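Local coordinates for protein soluble lytic murein transglycosylase (Pseudomonas aeruginosa, PDB 5OHU) that cleaves the glycan strands of bacterial peptidoglycan as a lytic transglycosylase, working both exolytically and endolytically, at residues 185-194 and 211-219; 230-241 and 263-273. One frame throughout, in Å; residues are numbered along the deposited sequence.

Contact 1 of 2, residues 185-194 and 211-219; sequences LKLAAEARNY and GALMVSVAQ
With Y194 CG set anti to its carbonyl carbon (chi1 -54°) and Q219 CG likewise (chi1 -51°), the two side chains run past each other in opposite directions, and the Q219 chain lies over one face of the tyrosine ring. Its CG sits 3.7 Å from the centroid of the Y194 ring, almost exactly on the normal, a CH-pi contact. The extended amide end carries NE2 over the same face, 3.5 Å from Y194 CD2, with the amide plane steeply inclined to the ring. The ring's opposite face lies against the backbone O of R192, the residue of the Schellman motif that ends helix 178-190. Obliquely to the ring, A218 CB comes within 3.7 Å of Y194 CE1, and V215 CG1 follows on the side of CD1. Next to the tyrosine, A189 and A218 meet methyl to methyl, CB to CB 3.9 Å; these small side chains accompany the nearest backbone approach, A189 CA to A218 CA 6.0 Å. One turn back, M214, in one of its two modelled conformers, brings SD to 3.7 Å from K186 CA, while L185 slides past it and sends CD2 to 4.0 Å from the CA of G211. Helices 178-190 and 208-219 thus pack nearly parallel, the segment axes crossing at -17°, as expected for alternate helices of an alpha-solenoid in which helix 194-201 intervenes. Helix 194-201 covers L185 and V215, and helix 235-251 covers A218. Apolar and CH-pi contacts therefore join the two segments, while salt bridges from K186 to D239 and from E190 to R246 tie their polar rim to helix 235-251; K186 NZ also pairs with a phosphate, probably from the crystallisation liquor.

Contact 2 of 2, residues 230-241 and 263-273; sequences FSQRDHATADVV and YSSALPFSSDE. With PO4 (phosphate ion), chain G.
R233 reaches back over the loop after helix 253-263 because its chain bends at chi3 (71°), laying the guanidinium on the backbone of S265 and A266. R233 NH2 donates to S265 O at 3.1 Å, a bent bond that meets the oxygen from above the carbonyl plane. A266 O instead lies over the centre of the guanidinium face, 3.3 Å from R233 CZ. Deeper in, the branches of V241 divide the work: CG1 rests over one face of Y263, 3.9 Å from the ring centroid, whereas CG2 meets L267 CD1 at 3.6 Å. L267 extends its two methyls between V241, T237 and the carbonyls of F230 and Q232. F269 is held edge-on, CE1 3.3 Å from A238 O and CZ toward V241 CG1, while P268 sits on the carbonyl of D234 with H235 beside it. These residues belong to the connection between helices 253-263 and 271-287 of the alpha-solenoid: loop 265-270 runs along the start of helix 235-251, and P268 centres an inverse gamma turn in it. Helices 235-251 and 271-287 are each capped at the N terminus. D234 OD1 takes the N-H and the hydroxyl of T237, and S270 and E273 form a capping box. E273 CG stands between its backbone N and carbonyl carbon (chi1 48°), turning the carboxylate back so that OE2 accepts from S270 N at 2.6 Å through its anti lone pair. S270 OG accepts from E273 N and gives its own hydrogen to O4 of a phosphate, probably from the crystallisation liquor, at 2.8 Å. E273 OE1 lies 3.1 Å from D239 OD1, two acceptors with carboxylates turned steeply apart; W182 NE1 donates to D239 OD2.

Overall arrangement
Contacts 1 and 2 follow in series along the chain, the first closing before the second opens, and their centres lie about 16 Å apart on the same side of the chain's centre. Contact 1 joins helices 178-190 and 208-219; contact 2 joins the start of helix 235-251 to the loop that leads from helix 253-263 into helix 271-287. Helices 208-219 and 235-251 are successive in the chain. The contacts also touch directly: V217 packs on F230 and V240, and M214 on D239. Together they form consecutive layers of the helical superhelix, the all-helical part of the chain that curves into a ring as in related Slt enzymes.

Contact 1 of 2, residues 185-194 and 211-219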
loop_
_atom_site.group_PDB
_atom_site.type_symbol
_atom_site.label_atom_id
_atom_site.label_comp_id
_atom_site.label_asym_id
_atom_site.label_seq_id
_atom_site.Cartn_x
_atom_site.Cartn_y
_atom_site.Cartn_z
ATOM N N LEU A 185 -16.356 -20.958 5.811
ATOM C CA LEU A 185 -16.417 -20.632 7.231
ATOM C C LEU A 185 -15.039 -20.257 7.755
ATOM O O LEU A 185 -14.872 -19.230 8.417
ATOM C CB LEU A 185 -17.005 -21.823 7.985
ATOM C CG LEU A 185 -17.123 -21.923 9.509
ATOM C CD1 LEU A 185 -17.281 -20.602 10.175
ATOM C CD2 LEU A 185 -18.341 -22.797 9.812
ATOM N N LYS A 186 -14.029 -21.060 7.425
ATOM C CA LYS A 186 -12.674 -20.780 7.876
ATOM C C LYS A 186 -12.203 -19.416 7.370
ATOM O O LYS A 186 -11.670 -18.600 8.142
ATOM C CB LYS A 186 -11.768 -21.914 7.402
ATOM C CG LYS A 186 -10.350 -21.905 7.918
ATOM C CD LYS A 186 -9.626 -23.192 7.504
ATOM C CE LYS A 186 -8.159 -22.939 7.185
ATOM N NZ LYS A 186 -7.416 -24.199 6.902
ATOM N N LEU A 187 -12.448 -19.131 6.083
ATOM C CA LEU A 187 -12.066 -17.845 5.507
ATOM C C LEU A 187 -12.802 -16.697 6.177
ATOM O O LEU A 187 -12.228 -15.621 6.384
ATOM C CB LEU A 187 -12.357 -17.841 4.008
ATOM C CG LEU A 187 -11.533 -18.854 3.231
ATOM C CD1 LEU A 187 -12.010 -18.964 1.783
ATOM C CD2 LEU A 187 -10.077 -18.427 3.297
ATOM N N ALA A 188 -14.086 -16.896 6.488
ATOM C CA ALA A 188 -14.843 -15.846 7.154
ATOM C C ALA A 188 -14.308 -15.611 8.559
ATOM O O ALA A 188 -14.235 -14.466 9.026
ATOM C CB ALA A 188 -16.330 -16.210 7.192
ATOM N N ALA A 189 -13.930 -16.691 9.249
ATOM C CA ALA A 189 -13.375 -16.549 10.587
ATOM C C ALA A 189 -12.030 -15.848 10.538
ATOM O O ALA A 189 -11.738 -14.999 11.388
ATOM C CB ALA A 189 -13.255 -17.926 11.251
ATOM N N GLU A 190 -11.218 -16.158 9.518
ATOM C CA GLU A 190 -9.920 -15.501 9.365
ATOM C C GLU A 190 -10.081 -14.003 9.137
ATOM O O GLU A 190 -9.313 -13.199 9.668
ATOM C CB GLU A 190 -9.143 -16.137 8.209
ATOM C CG GLU A 190 -8.587 -17.518 8.531
ATOM C CD GLU A 190 -8.114 -18.280 7.305
ATOM O OE1 GLU A 190 -8.401 -17.826 6.182
ATOM O OE2 GLU A 190 -7.470 -19.341 7.463
ATOM N N ALA A 191 -11.067 -13.609 8.340
ATOM C CA ALA A 191 -11.301 -12.207 8.033
ATOM C C ALA A 191 -12.098 -11.500 9.117
ATOM O O ALA A 191 -12.459 -10.332 8.932
ATOM C CB ALA A 191 -12.023 -12.077 6.692
ATOM N N ARG A 192 -12.391 -12.189 10.223
ATOM C CA ARG A 192 -13.111 -11.610 11.360
ATOM C C ARG A 192 -14.519 -11.170 10.979
ATOM O O ARG A 192 -15.072 -10.258 11.594
ATOM C CB ARG A 192 -12.340 -10.438 11.978
ATOM C CG ARG A 192 -10.915 -10.758 12.374
ATOM C CD ARG A 192 -10.175 -9.537 12.902
ATOM N NE ARG A 192 -8.731 -9.765 12.922
ATOM C CZ ARG A 192 -8.020 -10.042 14.016
ATOM N NH1 ARG A 192 -8.615 -10.120 15.200
ATOM N NH2 ARG A 192 -6.709 -10.245 13.922
ATOM N N ASN A 193 -15.116 -11.813 9.968
ATOM C CA ASN A 193 -16.524 -11.600 9.627
ATOM C C ASN A 193 -17.361 -12.705 10.275
ATOM O O ASN A 193 -17.738 -13.697 9.647
ATOM C CB ASN A 193 -16.700 -11.545 8.114
ATOM C CG ASN A 193 -16.055 -10.313 7.508
ATOM O OD1 ASN A 193 -16.060 -9.241 8.115
ATOM N ND2 ASN A 193 -15.481 -10.459 6.317
ATOM N N TYR A 194 -17.678 -12.512 11.561
ATOM C CA TYR A 194 -18.261 -13.603 12.344
ATOM C C TYR A 194 -19.743 -13.797 12.076
ATOM O O TYR A 194 -20.250 -14.912 12.234
ATOM C CB TYR A 194 -18.017 -13.388 13.837
ATOM C CG TYR A 194 -16.552 -13.177 14.160
ATOM C CD1 TYR A 194 -15.613 -14.168 13.881
ATOM C CD2 TYR A 194 -16.101 -11.991 14.737
ATOM C CE1 TYR A 194 -14.258 -13.985 14.170
ATOM C CE2 TYR A 194 -14.746 -11.797 15.029
ATOM C CZ TYR A 194 -13.832 -12.801 14.744
ATOM O OH TYR A 194 -12.497 -12.619 15.035
ATOM N N GLY A 211 -18.026 -25.990 13.924
ATOM C CA GLY A 211 -18.142 -24.692 13.275
ATOM C C GLY A 211 -18.369 -23.575 14.274
ATOM O O GLY A 211 -17.761 -22.508 14.187
ATOM N N ALA A 212 -19.232 -23.816 15.252
ATOM C CA ALA A 212 -19.396 -22.855 16.333
ATOM C C ALA A 212 -18.102 -22.708 17.122
ATOM O O ALA A 212 -17.754 -21.611 17.579
ATOM C CB ALA A 212 -20.546 -23.297 17.243
ATOM N N LEU A 213 -17.371 -23.809 17.273
ATOM C CA LEU A 213 -16.099 -23.773 17.974
ATOM C C LEU A 213 -15.092 -22.948 17.205
ATOM O O LEU A 213 -14.294 -22.205 17.796
ATOM C CB LEU A 213 -15.592 -25.199 18.172
ATOM C CG LEU A 213 -14.789 -25.532 19.413
ATOM C CD1 LEU A 213 -15.469 -24.904 20.642
ATOM C CD2 LEU A 213 -14.706 -27.063 19.551
ATOM N N MET A 214 -15.104 -23.073 15.878
ATOM C CA MET A 214 -14.220 -22.247 15.071
ATOM C C MET A 214 -14.480 -20.768 15.326
ATOM O O MET A 214 -13.540 -19.996 15.538
ATOM C CB MET A 214 -14.380 -22.579 13.591
ATOM C CG MET A 214 -13.523 -21.706 12.690
ATOM S SD MET A 214 -13.276 -22.452 11.072
ATOM C CE MET A 214 -12.021 -23.672 11.452
ATOM N N VAL A 215 -15.752 -20.362 15.336
ATOM C CA VAL A 215 -16.062 -18.947 15.533
ATOM C C VAL A 215 -15.600 -18.485 16.915
ATOM O O VAL A 215 -14.964 -17.438 17.055
ATOM C CB VAL A 215 -17.566 -18.684 15.309
ATOM C CG1 VAL A 215 -17.907 -17.215 15.630
ATOM C CG2 VAL A 215 -17.974 -19.049 13.864
ATOM N N SER A 216 -15.917 -19.263 17.954
ATOM C CA SER A 216 -15.518 -18.911 19.317
ATOM C C SER A 216 -14.005 -18.791 19.455
ATOM O O SER A 216 -13.502 -17.860 20.092
ATOM C CB SER A 216 -16.050 -19.951 20.295
ATOM O OG SER A 216 -15.701 -19.587 21.625
ATOM N N VAL A 217 -13.265 -19.724 18.860
ATOM C CA VAL A 217 -11.812 -19.688 18.941
ATOM C C VAL A 217 -11.262 -18.516 18.141
ATOM O O VAL A 217 -10.279 -17.884 18.540
ATOM C CB VAL A 217 -11.231 -21.036 18.467
ATOM C CG1 VAL A 217 -9.737 -20.939 18.188
ATOM C CG2 VAL A 217 -11.530 -22.122 19.496
ATOM N N ALA A 218 -11.866 -18.213 16.987
ATOM C CA ALA A 218 -11.394 -17.061 16.224
ATOM C C ALA A 218 -11.572 -15.780 17.026
ATOM O O ALA A 218 -10.720 -14.888 16.978
ATOM C CB ALA A 218 -12.118 -16.965 14.878
ATOM N N GLN A 219 -12.649 -15.687 17.807
ATOM C CA GLN A 219 -12.880 -14.465 18.574
ATOM C C GLN A 219 -11.954 -14.368 19.784
ATOM O O GLN A 219 -11.508 -13.272 20.127
ATOM C CB GLN A 219 -14.347 -14.365 18.983
ATOM C CG GLN A 219 -15.295 -14.550 17.802
ATOM C CD GLN A 219 -16.749 -14.421 18.169
ATOM O OE1 GLN A 219 -17.326 -15.296 18.813
ATOM N NE2 GLN A 219 -17.378 -13.370 17.676
#

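Contact 2 of 2, residues 230-241 and 263-273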
loop_
_atom_site.group_PDB
_atom_site.type_symbol
_atom_site.label_atom_id
_atom_site.label_comp_id
_atom_site.label_asym_id
_atom_site.label_seq_id
_atom_site.Cartn_x
_atom_site.Cartn_y
_atom_site.Cartn_z
ATOM N N PHE A 230 -9.742 -29.496 23.300
ATOM C CA PHE A 230 -9.515 -29.495 21.861
ATOM C C PHE A 230 -8.729 -30.731 21.440
ATOM O O PHE A 230 -7.758 -30.628 20.695
ATOM C CB PHE A 230 -8.803 -28.204 21.452
ATOM C CG PHE A 230 -9.627 -26.972 21.696
ATOM C CD1 PHE A 230 -10.527 -26.516 20.733
ATOM C CD2 PHE A 230 -9.549 -26.302 22.898
ATOM C CE1 PHE A 230 -11.294 -25.399 20.955
ATOM C CE2 PHE A 230 -10.320 -25.178 23.132
ATOM C CZ PHE A 230 -11.194 -24.723 22.160
ATOM N N SER A 231 -9.186 -31.906 21.875
ATOM C CA SER A 231 -8.439 -33.155 21.794
ATOM C C SER A 231 -8.934 -34.138 20.736
ATOM O O SER A 231 -8.215 -35.087 20.418
ATOM C CB SER A 231 -8.491 -33.861 23.152
ATOM O OG SER A 231 -9.847 -34.121 23.499
ATOM N N GLN A 232 -10.137 -33.955 20.209
ATOM C CA GLN A 232 -10.723 -34.904 19.272
ATOM C C GLN A 232 -9.909 -34.985 17.981
ATOM O O GLN A 232 -9.694 -33.974 17.302
ATOM C CB GLN A 232 -12.154 -34.464 18.998
ATOM C CG GLN A 232 -12.960 -35.356 18.111
ATOM C CD GLN A 232 -14.408 -34.931 18.100
ATOM O OE1 GLN A 232 -15.198 -35.384 18.927
ATOM N NE2 GLN A 232 -14.760 -34.030 17.188
ATOM N N ARG A 233 -9.458 -36.192 17.632
ATOM C CA ARG A 233 -8.483 -36.361 16.547
ATOM C C ARG A 233 -9.184 -36.429 15.189
ATOM O O ARG A 233 -9.215 -37.464 14.520
ATOM C CB ARG A 233 -7.634 -37.607 16.764
ATOM C CG ARG A 233 -6.998 -37.746 18.119
ATOM C CD ARG A 233 -5.916 -38.841 18.097
ATOM N NE ARG A 233 -4.726 -38.430 17.346
ATOM C CZ ARG A 233 -3.497 -38.350 17.858
ATOM N NH1 ARG A 233 -3.277 -38.672 19.127
ATOM N NH2 ARG A 233 -2.482 -37.957 17.096
ATOM N N ASP A 234 -9.738 -35.292 14.768
ATOM C CA ASP A 234 -10.312 -35.168 13.434
ATOM C C ASP A 234 -9.794 -33.893 12.777
ATOM O O ASP A 234 -9.237 -33.011 13.437
ATOM C CB ASP A 234 -11.853 -35.197 13.468
ATOM C CG ASP A 234 -12.459 -34.084 14.319
ATOM O OD1 ASP A 234 -12.041 -32.914 14.201
ATOM O OD2 ASP A 234 -13.377 -34.385 15.103
ATOM N N HIS A 235 -9.982 -33.802 11.455
ATOM C CA HIS A 235 -9.471 -32.661 10.708
ATOM C C HIS A 235 -10.184 -31.372 11.096
ATOM O O HIS A 235 -9.584 -30.293 11.065
ATOM C CB HIS A 235 -9.606 -32.933 9.208
ATOM C CG HIS A 235 -8.868 -34.158 8.746
ATOM N ND1 HIS A 235 -9.250 -34.886 7.638
ATOM C CD2 HIS A 235 -7.768 -34.775 9.238
ATOM C CE1 HIS A 235 -8.420 -35.901 7.471
ATOM N NE2 HIS A 235 -7.512 -35.857 8.430
ATOM N N ALA A 236 -11.467 -31.463 11.443
ATOM C CA ALA A 236 -12.199 -30.274 11.851
ATOM C C ALA A 236 -11.552 -29.644 13.078
ATOM O O ALA A 236 -11.269 -28.440 13.101
ATOM C CB ALA A 236 -13.663 -30.626 12.129
ATOM N N THR A 237 -11.279 -30.457 14.097
ATOM C CA THR A 237 -10.652 -29.940 15.303
ATOM C C THR A 237 -9.260 -29.388 15.003
ATOM O O THR A 237 -8.869 -28.341 15.537
ATOM C CB THR A 237 -10.627 -31.041 16.360
ATOM O OG1 THR A 237 -11.982 -31.462 16.612
ATOM C CG2 THR A 237 -10.009 -30.552 17.662
ATOM N N ALA A 238 -8.521 -30.038 14.101
ATOM C CA ALA A 238 -7.221 -29.511 13.703
ATOM C C ALA A 238 -7.352 -28.178 12.985
ATOM O O ALA A 238 -6.499 -27.303 13.156
ATOM C CB ALA A 238 -6.485 -30.510 12.804
ATOM N N ASP A 239 -8.398 -28.010 12.171
ATOM C CA ASP A 239 -8.651 -26.718 11.539
ATOM C C ASP A 239 -8.998 -25.657 12.575
ATOM O O ASP A 239 -8.497 -24.529 12.513
ATOM C CB ASP A 239 -9.784 -26.851 10.521
ATOM C CG ASP A 239 -9.281 -27.111 9.119
ATOM O OD1 ASP A 239 -8.203 -26.595 8.763
ATOM O OD2 ASP A 239 -9.966 -27.843 8.378
ATOM N N VAL A 240 -9.852 -25.995 13.539
ATOM C CA VAL A 240 -10.166 -25.039 14.596
ATOM C C VAL A 240 -8.894 -24.593 15.297
ATOM O O VAL A 240 -8.624 -23.395 15.437
ATOM C CB VAL A 240 -11.176 -25.641 15.583
ATOM C CG1 VAL A 240 -11.316 -24.726 16.801
ATOM C CG2 VAL A 240 -12.514 -25.804 14.870
ATOM N N VAL A 241 -8.075 -25.558 15.714
ATOM C CA VAL A 241 -6.890 -25.246 16.500
ATOM C C VAL A 241 -5.885 -24.462 15.667
ATOM O O VAL A 241 -5.296 -23.484 16.142
ATOM C CB VAL A 241 -6.300 -26.544 17.077
ATOM C CG1 VAL A 241 -4.885 -26.325 17.585
ATOM C CG2 VAL A 241 -7.214 -27.053 18.190
ATOM N N TYR A 263 -0.090 -29.446 20.691
ATOM C CA TYR A 263 -1.101 -29.932 19.751
ATOM C C TYR A 263 -0.505 -30.716 18.589
ATOM O O TYR A 263 -1.221 -31.520 17.978
ATOM C CB TYR A 263 -1.923 -28.761 19.187
ATOM C CG TYR A 263 -2.975 -28.238 20.145
ATOM C CD1 TYR A 263 -4.020 -29.051 20.563
ATOM C CD2 TYR A 263 -2.901 -26.946 20.649
ATOM C CE1 TYR A 263 -4.978 -28.584 21.439
ATOM C CE2 TYR A 263 -3.852 -26.464 21.546
ATOM C CZ TYR A 263 -4.890 -27.288 21.928
ATOM O OH TYR A 263 -5.837 -26.837 22.805
ATOM N N SER A 264 0.772 -30.490 18.266
ATOM C CA SER A 264 1.353 -31.082 17.065
ATOM C C SER A 264 1.185 -32.600 17.045
ATOM O O SER A 264 0.855 -33.178 16.007
ATOM C CB SER A 264 2.828 -30.697 16.960
ATOM O OG SER A 264 3.346 -31.054 15.691
ATOM N N SER A 265 1.360 -33.253 18.187
ATOM C CA SER A 265 1.286 -34.704 18.276
ATOM C C SER A 265 -0.101 -35.206 18.649
ATOM O O SER A 265 -0.315 -36.422 18.696
ATOM C CB SER A 265 2.297 -35.226 19.302
ATOM O OG SER A 265 1.790 -35.092 20.622
ATOM N N ALA A 266 -1.043 -34.313 18.921
ATOM C CA ALA A 266 -2.360 -34.726 19.360
ATOM C C ALA A 266 -3.423 -34.634 18.274
ATOM O O ALA A 266 -4.489 -35.237 18.433
ATOM C CB ALA A 266 -2.792 -33.892 20.579
ATOM N N LEU A 267 -3.169 -33.913 17.180
ATOM C CA LEU A 267 -4.203 -33.583 16.210
ATOM C C LEU A 267 -3.681 -33.783 14.794
ATOM O O LEU A 267 -2.513 -33.486 14.518
ATOM C CB LEU A 267 -4.676 -32.136 16.382
ATOM C CG LEU A 267 -5.410 -31.859 17.692
ATOM C CD1 LEU A 267 -5.859 -30.403 17.761
ATOM C CD2 LEU A 267 -6.596 -32.805 17.835
ATOM N N PRO A 268 -4.443 -34.228 13.963
ATOM C CA PRO A 268 -3.971 -34.571 12.606
ATOM C C PRO A 268 -3.883 -33.361 11.685
ATOM O O PRO A 268 -4.612 -33.225 10.697
ATOM C CB PRO A 268 -5.031 -35.571 12.142
ATOM C CG PRO A 268 -6.295 -35.026 12.769
ATOM C CD PRO A 268 -5.853 -34.611 14.162
ATOM N N PHE A 269 -2.975 -32.448 12.005
ATOM C CA PHE A 269 -2.705 -31.335 11.108
ATOM C C PHE A 269 -2.202 -31.856 9.771
ATOM O O PHE A 269 -1.374 -32.763 9.721
ATOM C CB PHE A 269 -1.642 -30.407 11.702
ATOM C CG PHE A 269 -2.053 -29.731 12.961
ATOM C CD1 PHE A 269 -3.033 -28.758 12.951
ATOM C CD2 PHE A 269 -1.421 -30.032 14.156
ATOM C CE1 PHE A 269 -3.401 -28.112 14.118
ATOM C CE2 PHE A 269 -1.786 -29.395 15.331
ATOM C CZ PHE A 269 -2.773 -28.432 15.311
ATOM N N SER A 270 -2.685 -31.263 8.685
ATOM C CA SER A 270 -2.069 -31.521 7.392
ATOM C C SER A 270 -0.673 -30.908 7.351
ATOM O O SER A 270 -0.344 -29.992 8.109
ATOM C CB SER A 270 -2.915 -30.958 6.245
ATOM O OG SER A 270 -2.974 -29.542 6.268
ATOM N N SER A 271 0.158 -31.445 6.459
ATOM C CA SER A 271 1.497 -30.897 6.282
ATOM C C SER A 271 1.451 -29.408 5.956
ATOM O O SER A 271 2.330 -28.648 6.386
ATOM C CB SER A 271 2.229 -31.672 5.188
ATOM O OG SER A 271 3.578 -31.910 5.550
ATOM N N ASP A 272 0.411 -28.973 5.237
ATOM C CA ASP A 272 0.304 -27.577 4.826
ATOM C C ASP A 272 -0.049 -26.674 6.000
ATOM O O ASP A 272 0.559 -25.610 6.176
ATOM C CB ASP A 272 -0.739 -27.439 3.720
ATOM C CG ASP A 272 -0.477 -28.378 2.562
ATOM O OD1 ASP A 272 0.677 -28.426 2.086
ATOM O OD2 ASP A 272 -1.424 -29.078 2.136
ATOM N N GLU A 273 -1.047 -27.054 6.805
ATOM C CA GLU A 273 -1.416 -26.153 7.890
ATOM C C GLU A 273 -0.313 -26.069 8.937
ATOM O O GLU A 273 -0.098 -24.999 9.512
ATOM C CB GLU A 273 -2.753 -26.554 8.522
ATOM C CG GLU A 273 -2.919 -28.007 8.884
ATOM C CD GLU A 273 -4.391 -28.408 8.935
ATOM O OE1 GLU A 273 -5.248 -27.504 8.813
ATOM O OE2 GLU A 273 -4.690 -29.615 9.080
HETATM P P PO4 G . -5.929 -27.148 4.690
HETATM O O1 PO4 G . -7.063 -27.124 5.689
HETATM O O2 PO4 G . -5.036 -25.951 4.917
HETATM O O3 PO4 G . -6.498 -27.099 3.289
HETATM O O4 PO4 G . -5.120 -28.411 4.868
#